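Long-range contacts in uncharacterized protein SAV2460 (Streptomyces avermitilis, PDB 2QNG), which is of unknown function but binds two calcium ions and belongs to the TerD family, whose members are linked to tellurite resistance and stress responses in bacteria: residues E34-W39 / D97-L102; P135-R140 / A160-F165; D50-A55 / G117-Q122. All blocks are in the same frame, centred on the assembly; numbering follows the deposited sequence.

Contact 1: E34-W39 / D97-L102; sequences ELAVKW and DEVMTL. With CA (calcium ion), chain B; CA (calcium ion), chain C.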
loop_
_atom_site.group_PDB
_atom_site.type_symbol
_atom_site.label_atom_id
_atom_site.label_comp_id
_atom_site.label_asym_id
_atom_site.label_seq_id
_atom_site.Cartn_x
_atom_site.Cartn_y
_atom_site.Cartn_z
ATOM N N GLU A 34 1.447 -9.759 -4.027
ATOM C CA GLU A 34 2.665 -9.091 -3.596
ATOM C C GLU A 34 2.593 -7.670 -4.114
ATOM O O GLU A 34 2.344 -7.471 -5.294
ATOM C CB GLU A 34 3.879 -9.808 -4.180
ATOM C CG GLU A 34 5.284 -9.265 -3.837
ATOM C CD GLU A 34 6.309 -9.631 -4.942
ATOM O OE1 GLU A 34 6.440 -10.867 -5.171
ATOM O OE2 GLU A 34 6.906 -8.702 -5.595
ATOM N N LEU A 35 2.782 -6.689 -3.234
ATOM C CA LEU A 35 2.888 -5.300 -3.666
ATOM C C LEU A 35 4.344 -4.870 -3.450
ATOM O O LEU A 35 4.844 -4.956 -2.340
ATOM C CB LEU A 35 1.937 -4.428 -2.832
ATOM C CG LEU A 35 2.074 -2.912 -2.995
ATOM C CD1 LEU A 35 2.041 -2.354 -4.424
ATOM C CD2 LEU A 35 0.993 -2.236 -2.165
ATOM N N ALA A 36 5.010 -4.411 -4.509
ATOM C CA ALA A 36 6.400 -3.976 -4.392
ATOM C C ALA A 36 6.513 -2.512 -4.791
ATOM O O ALA A 36 5.813 -2.082 -5.711
ATOM C CB ALA A 36 7.271 -4.837 -5.303
ATOM N N VAL A 37 7.383 -1.769 -4.094
ATOM C CA VAL A 37 7.557 -0.335 -4.352
ATOM C C VAL A 37 9.049 -0.057 -4.430
ATOM O O VAL A 37 9.833 -0.634 -3.671
ATOM C CB VAL A 37 6.858 0.490 -3.246
ATOM C CG1 VAL A 37 7.071 1.997 -3.437
ATOM C CG2 VAL A 37 5.375 0.173 -3.264
ATOM N N LYS A 38 9.423 0.822 -5.360
ATOM C CA LYS A 38 10.817 1.222 -5.541
ATOM C C LYS A 38 10.913 2.728 -5.701
ATOM O O LYS A 38 9.950 3.384 -6.125
ATOM C CB LYS A 38 11.441 0.539 -6.770
ATOM C CG LYS A 38 11.046 1.182 -8.108
ATOM C CD LYS A 38 11.191 0.226 -9.289
ATOM C CE LYS A 38 12.615 0.085 -9.762
ATOM N NZ LYS A 38 12.841 -1.250 -10.420
ATOM N N TRP A 39 12.074 3.267 -5.357
ATOM C CA TRP A 39 12.402 4.660 -5.607
ATOM C C TRP A 39 13.907 4.815 -5.508
ATOM O O TRP A 39 14.624 3.898 -5.074
ATOM C CB TRP A 39 11.664 5.621 -4.652
ATOM C CG TRP A 39 12.041 5.512 -3.219
ATOM C CD1 TRP A 39 12.875 6.355 -2.531
ATOM C CD2 TRP A 39 11.617 4.507 -2.269
ATOM N NE1 TRP A 39 12.974 5.961 -1.208
ATOM C CE2 TRP A 39 12.198 4.837 -1.022
ATOM C CE3 TRP A 39 10.751 3.413 -2.330
ATOM C CZ2 TRP A 39 11.986 4.079 0.130
ATOM C CZ3 TRP A 39 10.537 2.653 -1.180
ATOM C CH2 TRP A 39 11.158 2.983 0.035
ATOM N N ASP A 97 12.469 -1.867 -3.299
ATOM C CA ASP A 97 12.945 -1.424 -1.990
ATOM C C ASP A 97 12.060 -1.880 -0.840
ATOM O O ASP A 97 12.555 -2.118 0.263
ATOM C CB ASP A 97 13.061 0.103 -1.951
ATOM C CG ASP A 97 14.062 0.621 -2.951
ATOM O OD1 ASP A 97 15.277 0.321 -2.814
ATOM O OD2 ASP A 97 13.666 1.338 -3.878
ATOM N N GLU A 98 10.762 -2.020 -1.092
ATOM C CA GLU A 98 9.852 -2.430 -0.031
ATOM C C GLU A 98 8.784 -3.310 -0.657
ATOM O O GLU A 98 8.270 -3.010 -1.734
ATOM C CB GLU A 98 9.289 -1.175 0.647
ATOM C CG GLU A 98 8.436 -1.398 1.893
ATOM C CD GLU A 98 8.430 -0.180 2.831
ATOM O OE1 GLU A 98 9.476 0.496 3.008
ATOM O OE2 GLU A 98 7.373 0.086 3.428
ATOM N N VAL A 99 8.501 -4.434 0.002
ATOM C CA VAL A 99 7.636 -5.465 -0.551
ATOM C C VAL A 99 6.712 -5.942 0.549
ATOM O O VAL A 99 7.163 -6.190 1.662
ATOM C CB VAL A 99 8.453 -6.668 -1.102
ATOM C CG1 VAL A 99 7.531 -7.707 -1.723
ATOM C CG2 VAL A 99 9.522 -6.201 -2.119
HETATM N N MSE A 100 5.427 -6.061 0.218
HETATM C CA MSE A 100 4.445 -6.617 1.160
HETATM C C MSE A 100 3.674 -7.745 0.518
HETATM O O MSE A 100 3.366 -7.705 -0.662
HETATM C CB MSE A 100 3.467 -5.542 1.624
HETATM C CG MSE A 100 2.387 -6.070 2.559
HETATM SE SE MSE A 100 1.166 -4.669 3.165
HETATM C CE MSE A 100 2.352 -3.644 4.373
ATOM N N THR A 101 3.391 -8.763 1.321
ATOM C CA THR A 101 2.612 -9.913 0.880
ATOM C C THR A 101 1.247 -9.933 1.574
ATOM O O THR A 101 1.165 -9.705 2.785
ATOM C CB THR A 101 3.371 -11.185 1.228
ATOM O OG1 THR A 101 4.630 -11.171 0.536
ATOM C CG2 THR A 101 2.608 -12.447 0.810
ATOM N N LEU A 102 0.188 -10.180 0.784
ATOM C CA LEU A 102 -1.158 -10.288 1.328
ATOM C C LEU A 102 -1.729 -11.643 0.960
ATOM O O LEU A 102 -2.034 -11.892 -0.194
ATOM C CB LEU A 102 -2.043 -9.162 0.779
ATOM C CG LEU A 102 -1.440 -7.757 1.041
ATOM C CD1 LEU A 102 -0.666 -7.215 -0.160
ATOM C CD2 LEU A 102 -2.543 -6.806 1.407
HETATM CA CA CA B . 15.880 1.938 -4.691
HETATM CA CA CA C . 10.009 2.802 4.124
HETATM O O HOH W 1 15.093 0.949 -6.674
HETATM O O HOH W 2 17.362 3.065 -6.185
HETATM O O HOH W 3 10.493 1.801 6.179
#
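Asp97 does three jobs at the end of this antiparallel pair: with Glu98 it forms a classic beta bulge opposite Val37, it chelates a calcium ion, and it holds the backbone of Trp39. In the bulge Val37 O accepts from two donors, Asp97 N at 2.9 Å and Glu98 N at 3.1 Å, the first bond markedly bent at 137°. Asp97 CG stands anti to its own carbonyl carbon (chi1 -62°), which turns the carboxylate toward Trp39. There Asp97 OD2 takes a straight hydrogen bond from Trp39 N (2.9 Å) while also binding calcium, and Asp97 OD1 and Trp39 O bind the same ion; Gly91 O, Gly93 O and two waters complete the site. Asp97 CB makes a CH-pi contact over one face of the Trp39 indole, 4.1 Å from the centroid of the six-membered ring. Glu98 sends OE1 to the second calcium and OE2 to Ile53 N. Farther along, Glu34 CG rests on Val99 CG1 at 3.5 Å, and its carboxylate continues to salt bridges with Arg138 and Arg140. Leu35 and Met100, a selenomethionine, exchange two backbone hydrogen bonds. Strand 34-39 lies between strands 98-102 and 135-141, strand 82-86 flanks 98-102, and Leu35 and Val37 pack on strands 51-59 and 111-120 of the facing sheet.

Contact 2: P135-R140 / A160-F165; sequences PGLRMR and ATVGEF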
loop_
_atom_site.group_PDB
_atom_site.type_symbol
_atom_site.label_atom_id
_atom_site.label_comp_id
_atom_site.label_asym_id
_atom_site.label_seq_id
_atom_site.Cartn_x
_atom_site.Cartn_y
_atom_site.Cartn_z
ATOM N N PRO A 135 9.799 6.897 -8.605
ATOM C CA PRO A 135 8.989 5.947 -7.833
ATOM C C PRO A 135 8.279 4.969 -8.754
ATOM O O PRO A 135 7.928 5.300 -9.900
ATOM C CB PRO A 135 7.942 6.846 -7.161
ATOM C CG PRO A 135 7.756 7.995 -8.145
ATOM C CD PRO A 135 9.175 8.237 -8.643
ATOM N N GLY A 136 8.053 3.773 -8.253
ATOM C CA GLY A 136 7.348 2.767 -9.048
ATOM C C GLY A 136 6.707 1.766 -8.137
ATOM O O GLY A 136 7.185 1.536 -7.009
ATOM N N LEU A 137 5.643 1.147 -8.639
ATOM C CA LEU A 137 5.023 0.044 -7.923
ATOM C C LEU A 137 4.676 -1.078 -8.880
ATOM O O LEU A 137 4.405 -0.839 -10.058
ATOM C CB LEU A 137 3.770 0.517 -7.156
ATOM C CG LEU A 137 2.522 0.864 -7.952
ATOM C CD1 LEU A 137 1.636 -0.379 -8.199
ATOM C CD2 LEU A 137 1.731 1.916 -7.210
ATOM N N ARG A 138 4.607 -2.288 -8.336
ATOM C CA ARG A 138 4.123 -3.457 -9.068
ATOM C C ARG A 138 3.309 -4.306 -8.117
ATOM O O ARG A 138 3.733 -4.564 -7.002
ATOM C CB ARG A 138 5.298 -4.298 -9.606
ATOM C CG ARG A 138 4.879 -5.497 -10.468
ATOM C CD ARG A 138 6.095 -6.379 -10.795
ATOM N NE ARG A 138 6.662 -7.008 -9.592
ATOM C CZ ARG A 138 7.760 -7.769 -9.610
ATOM N NH1 ARG A 138 8.385 -7.969 -10.756
ATOM N NH2 ARG A 138 8.225 -8.315 -8.497
HETATM N N MSE A 139 2.174 -4.766 -8.595
HETATM C CA MSE A 139 1.387 -5.721 -7.837
HETATM C C MSE A 139 1.226 -6.968 -8.667
HETATM O O MSE A 139 0.947 -6.881 -9.857
HETATM C CB MSE A 139 0.020 -5.170 -7.477
HETATM C CG MSE A 139 -0.008 -4.527 -6.131
HETATM SE SE MSE A 139 -1.742 -3.823 -5.660
HETATM C CE MSE A 139 -1.806 -2.443 -7.013
ATOM N N ARG A 140 1.425 -8.117 -8.018
ATOM C CA ARG A 140 1.220 -9.359 -8.734
ATOM C C ARG A 140 0.617 -10.452 -7.867
ATOM O O ARG A 140 0.595 -10.375 -6.626
ATOM C CB ARG A 140 2.510 -9.834 -9.371
ATOM C CG ARG A 140 3.536 -10.203 -8.365
ATOM C CD ARG A 140 4.779 -10.669 -9.052
ATOM N NE ARG A 140 5.750 -11.171 -8.092
ATOM C CZ ARG A 140 6.910 -11.723 -8.439
ATOM N NH1 ARG A 140 7.243 -11.827 -9.724
ATOM N NH2 ARG A 140 7.734 -12.164 -7.502
ATOM N N ALA A 160 -0.938 7.717 -1.297
ATOM C CA ALA A 160 -1.944 7.277 -2.266
ATOM C C ALA A 160 -2.420 5.883 -1.922
ATOM O O ALA A 160 -1.606 5.036 -1.524
ATOM C CB ALA A 160 -1.342 7.274 -3.696
ATOM N N THR A 161 -3.714 5.625 -2.061
ATOM C CA THR A 161 -4.116 4.219 -2.116
ATOM C C THR A 161 -3.835 3.731 -3.544
ATOM O O THR A 161 -3.955 4.507 -4.517
ATOM C CB THR A 161 -5.595 4.024 -1.763
ATOM O OG1 THR A 161 -6.411 4.813 -2.638
ATOM C CG2 THR A 161 -5.882 4.432 -0.305
ATOM N N VAL A 162 -3.429 2.466 -3.652
ATOM C CA VAL A 162 -2.938 1.954 -4.918
ATOM C C VAL A 162 -3.664 0.710 -5.361
ATOM O O VAL A 162 -3.290 0.072 -6.332
ATOM C CB VAL A 162 -1.393 1.747 -4.909
ATOM C CG1 VAL A 162 -0.656 3.079 -4.623
ATOM C CG2 VAL A 162 -0.917 0.634 -3.928
ATOM N N GLY A 163 -4.731 0.373 -4.662
ATOM C CA GLY A 163 -5.471 -0.835 -5.025
ATOM C C GLY A 163 -6.382 -1.262 -3.912
ATOM O O GLY A 163 -6.149 -0.946 -2.753
ATOM N N GLU A 164 -7.409 -2.006 -4.294
ATOM C CA GLU A 164 -8.481 -2.439 -3.426
ATOM C C GLU A 164 -8.770 -3.896 -3.768
ATOM O O GLU A 164 -8.738 -4.223 -4.965
ATOM C CB GLU A 164 -9.711 -1.599 -3.791
ATOM C CG GLU A 164 -10.861 -1.769 -2.883
ATOM C CD GLU A 164 -12.091 -1.025 -3.347
ATOM O OE1 GLU A 164 -12.103 -0.493 -4.477
ATOM O OE2 GLU A 164 -13.040 -1.014 -2.577
ATOM N N PHE A 165 -9.104 -4.720 -2.771
ATOM C CA PHE A 165 -9.558 -6.105 -2.994
ATOM C C PHE A 165 -10.834 -6.269 -2.217
ATOM O O PHE A 165 -10.898 -5.879 -1.056
ATOM C CB PHE A 165 -8.509 -7.094 -2.495
ATOM C CG PHE A 165 -7.178 -6.920 -3.174
ATOM C CD1 PHE A 165 -6.895 -7.598 -4.364
ATOM C CD2 PHE A 165 -6.222 -6.044 -2.648
ATOM C CE1 PHE A 165 -5.672 -7.427 -5.019
ATOM C CE2 PHE A 165 -4.997 -5.876 -3.309
ATOM C CZ PHE A 165 -4.744 -6.548 -4.492
#
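Leu137 and Met139 lean across to Val162 and Phe165 through unlike torsions. Leu137 holds CG between its backbone N and carbonyl carbon (chi1 72°), sending CD2 out to meet Val162 CG1 tip to tip at 3.7 Å. Val162 answers with CG1 beside its own backbone N, and CB of the same valine also lies close to Leu137 CD2. Met139, a selenomethionine, runs straight as far as SE and then bends at its last torsion (chi3 -66°), which swings CE over the backbone of Val162 and Gly163. Met139 CE lies 4.4 Å from Val162 CG2; it also comes within 3.0 Å of Val162 O, too close for a methyl, and with two conformers modelled that approach is doubtful. The selenium meets Phe165: Met139 SE is 4.2 Å from Phe165 CZ and approaches the ring obliquely, a Met-aromatic contact. The two strands run nearly parallel, their axes 7° apart in direction, but at 9.3 Å they are too far apart to be sheet neighbours. Each belongs to a different five-stranded antiparallel sheet, and their side chains fill the space between the two layers of a beta sandwich. Gly163 suits its place: its backbone angles by themselves call for glycine, and a CB would point at the Met139 methyl. Val116 of strand 111-120 touches both Met139 and Val162, as does Leu35 of strand 33-40. Phe165 also meets Trp173 and Phe175 of strand 173-182, the Phe175 ring tilted about 30° to its own, and Phe175 touches Met139 as well.

Contact 3: D50-A55 / G117-Q122; sequences DLDIVA and GVVIQQ. With CA (calcium ion), chain C.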
loop_
_atom_site.group_PDB
_atom_site.type_symbol
_atom_site.label_atom_id
_atom_site.label_comp_id
_atom_site.label_asym_id
_atom_site.label_seq_id
_atom_site.Cartn_x
_atom_site.Cartn_y
_atom_site.Cartn_z
ATOM N N ASP A 50 11.597 8.425 2.107
ATOM C CA ASP A 50 11.182 7.172 2.738
ATOM C C ASP A 50 9.719 6.957 2.391
ATOM O O ASP A 50 8.863 7.717 2.829
ATOM C CB ASP A 50 11.368 7.313 4.262
ATOM C CG ASP A 50 11.001 6.045 5.028
ATOM O OD1 ASP A 50 10.685 4.997 4.383
ATOM O OD2 ASP A 50 11.015 6.109 6.283
ATOM N N LEU A 51 9.456 5.953 1.563
ATOM C CA LEU A 51 8.108 5.512 1.259
ATOM C C LEU A 51 7.811 4.289 2.103
ATOM O O LEU A 51 8.716 3.465 2.321
ATOM C CB LEU A 51 7.946 5.162 -0.241
ATOM C CG LEU A 51 7.757 6.347 -1.220
ATOM C CD1 LEU A 51 8.848 7.438 -1.133
ATOM C CD2 LEU A 51 7.625 5.831 -2.647
ATOM N N ASP A 52 6.565 4.172 2.565
ATOM C CA ASP A 52 6.150 2.987 3.304
ATOM C C ASP A 52 4.901 2.403 2.677
ATOM O O ASP A 52 3.957 3.131 2.367
ATOM C CB ASP A 52 5.807 3.336 4.752
ATOM C CG ASP A 52 7.034 3.676 5.593
ATOM O OD1 ASP A 52 8.153 3.274 5.276
ATOM O OD2 ASP A 52 6.868 4.332 6.635
ATOM N N ILE A 53 4.874 1.071 2.536
ATOM C CA ILE A 53 3.655 0.370 2.127
ATOM C C ILE A 53 2.795 0.158 3.378
ATOM O O ILE A 53 3.307 -0.200 4.454
ATOM C CB ILE A 53 3.982 -0.991 1.499
ATOM C CG1 ILE A 53 4.896 -0.816 0.284
ATOM C CG2 ILE A 53 2.694 -1.692 1.115
ATOM C CD1 ILE A 53 5.386 -2.141 -0.300
ATOM N N VAL A 54 1.495 0.390 3.208
ATOM C CA VAL A 54 0.559 0.131 4.304
ATOM C C VAL A 54 -0.669 -0.572 3.751
ATOM O O VAL A 54 -1.110 -0.316 2.627
ATOM C CB VAL A 54 0.187 1.424 5.104
ATOM C CG1 VAL A 54 -0.354 2.452 4.187
ATOM C CG2 VAL A 54 -0.820 1.115 6.217
ATOM N N ALA A 55 -1.176 -1.520 4.545
ATOM C CA ALA A 55 -2.418 -2.208 4.189
ATOM C C ALA A 55 -3.420 -2.060 5.318
ATOM O O ALA A 55 -3.032 -2.028 6.489
ATOM C CB ALA A 55 -2.162 -3.672 3.898
ATOM N N GLY A 117 -1.816 0.877 0.185
ATOM C CA GLY A 117 -1.392 2.245 -0.109
ATOM C C GLY A 117 0.076 2.442 0.116
ATOM O O GLY A 117 0.770 1.551 0.636
ATOM N N VAL A 118 0.538 3.634 -0.276
ATOM C CA VAL A 118 1.925 4.009 -0.147
ATOM C C VAL A 118 1.930 5.416 0.430
ATOM O O VAL A 118 1.280 6.315 -0.125
ATOM C CB VAL A 118 2.653 3.987 -1.510
ATOM C CG1 VAL A 118 4.092 4.486 -1.393
ATOM C CG2 VAL A 118 2.611 2.580 -2.119
ATOM N N VAL A 119 2.651 5.598 1.542
ATOM C CA VAL A 119 2.828 6.925 2.118
ATOM C C VAL A 119 4.254 7.399 1.939
ATOM O O VAL A 119 5.183 6.584 1.988
ATOM C CB VAL A 119 2.469 6.941 3.625
ATOM C CG1 VAL A 119 1.044 6.513 3.830
ATOM C CG2 VAL A 119 3.410 6.046 4.463
ATOM N N ILE A 120 4.424 8.709 1.783
ATOM C CA ILE A 120 5.733 9.307 1.814
ATOM C C ILE A 120 5.890 9.917 3.192
ATOM O O ILE A 120 5.047 10.709 3.630
ATOM C CB ILE A 120 5.869 10.414 0.777
ATOM C CG1 ILE A 120 5.575 9.891 -0.632
ATOM C CG2 ILE A 120 7.274 11.058 0.876
ATOM C CD1 ILE A 120 5.332 10.984 -1.634
ATOM N N GLN A 121 6.941 9.526 3.908
ATOM C CA GLN A 121 7.180 10.130 5.227
ATOM C C GLN A 121 7.430 11.629 5.072
ATOM O O GLN A 121 8.127 12.058 4.149
ATOM C CB GLN A 121 8.379 9.482 5.917
ATOM C CG GLN A 121 8.075 8.048 6.385
ATOM C CD GLN A 121 7.103 7.994 7.571
ATOM O OE1 GLN A 121 6.978 8.959 8.333
ATOM N NE2 GLN A 121 6.395 6.886 7.703
ATOM N N GLN A 122 6.864 12.415 6.001
ATOM C CA GLN A 122 6.848 13.885 5.904
ATOM C C GLN A 122 7.624 14.578 7.009
ATOM O O GLN A 122 7.839 15.782 6.936
ATOM C CB GLN A 122 5.395 14.407 5.953
ATOM C CG GLN A 122 4.499 13.919 4.819
ATOM C CD GLN A 122 5.015 14.354 3.475
ATOM O OE1 GLN A 122 5.241 15.545 3.241
ATOM N NE2 GLN A 122 5.179 13.393 2.566
HETATM CA CA CA C . 10.009 2.802 4.124
HETATM O O HOH W 4 10.374 10.933 2.801
HETATM O O HOH W 3 10.493 1.801 6.179
#
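Strands 51-55 and 117-120 run antiparallel, 150° between their directions and 4.6 Å between axes, Asp52 with Val119 and Val54 with Gly117 forming the hydrogen-bonded pairs and Gln121 N reaching Asp50 O almost linearly at 2.9 Å. Leu51 lies alongside Ile120, CD1 to CG1 at 4.1 Å, and crosses Val118, on the face turned to strand 33-40. On the other face Asp52 CB touches Val119 CG2 at 3.6 Å. Asp52 splits its carboxylate: OD1 binds calcium at 2.2 Å, while OD2 accepts from Gln121 NE2 at 2.8 Å, on its anti side and 33° out of the carboxylate plane. The bend of Gln121 at chi2 (-71°) brings the amide there, with its CG beside Asp50 OD2. Replacing Gln121, an alanine here is likely to leave Asp52 OD2 without this donor and the metal-bound carboxylate freer to turn. Asp50 OD1 and Leu51 O also ligate the ion, joined by Ser88 O, Glu98 OE1 and a water. Three carboxylates thus gather round one calcium, whose charge probably offsets their mutual repulsion, and Gln121 steadies one of them from the second shell.

Overall arrangement
From the N terminus, strand 33-40 comes first and pairs with 98-102 in contact 1, closing a long loop. Strand 51-59 leaves from inside that loop and finds strand 111-120 beyond it, so contacts 1 and 3 cross along the chain, each tying strands within its own sheet. The second calcium bridges them, drawing ligands from both. Contact 2 follows in series after both, closing a shorter loop whose two ends lie in opposite sheets. Its strand 135-141 lies beside 33-40 of contact 1, and its strand 159-167 beside 111-120 of contact 3. Contact 2 therefore links the two layers through the core, while calcium links them at one end.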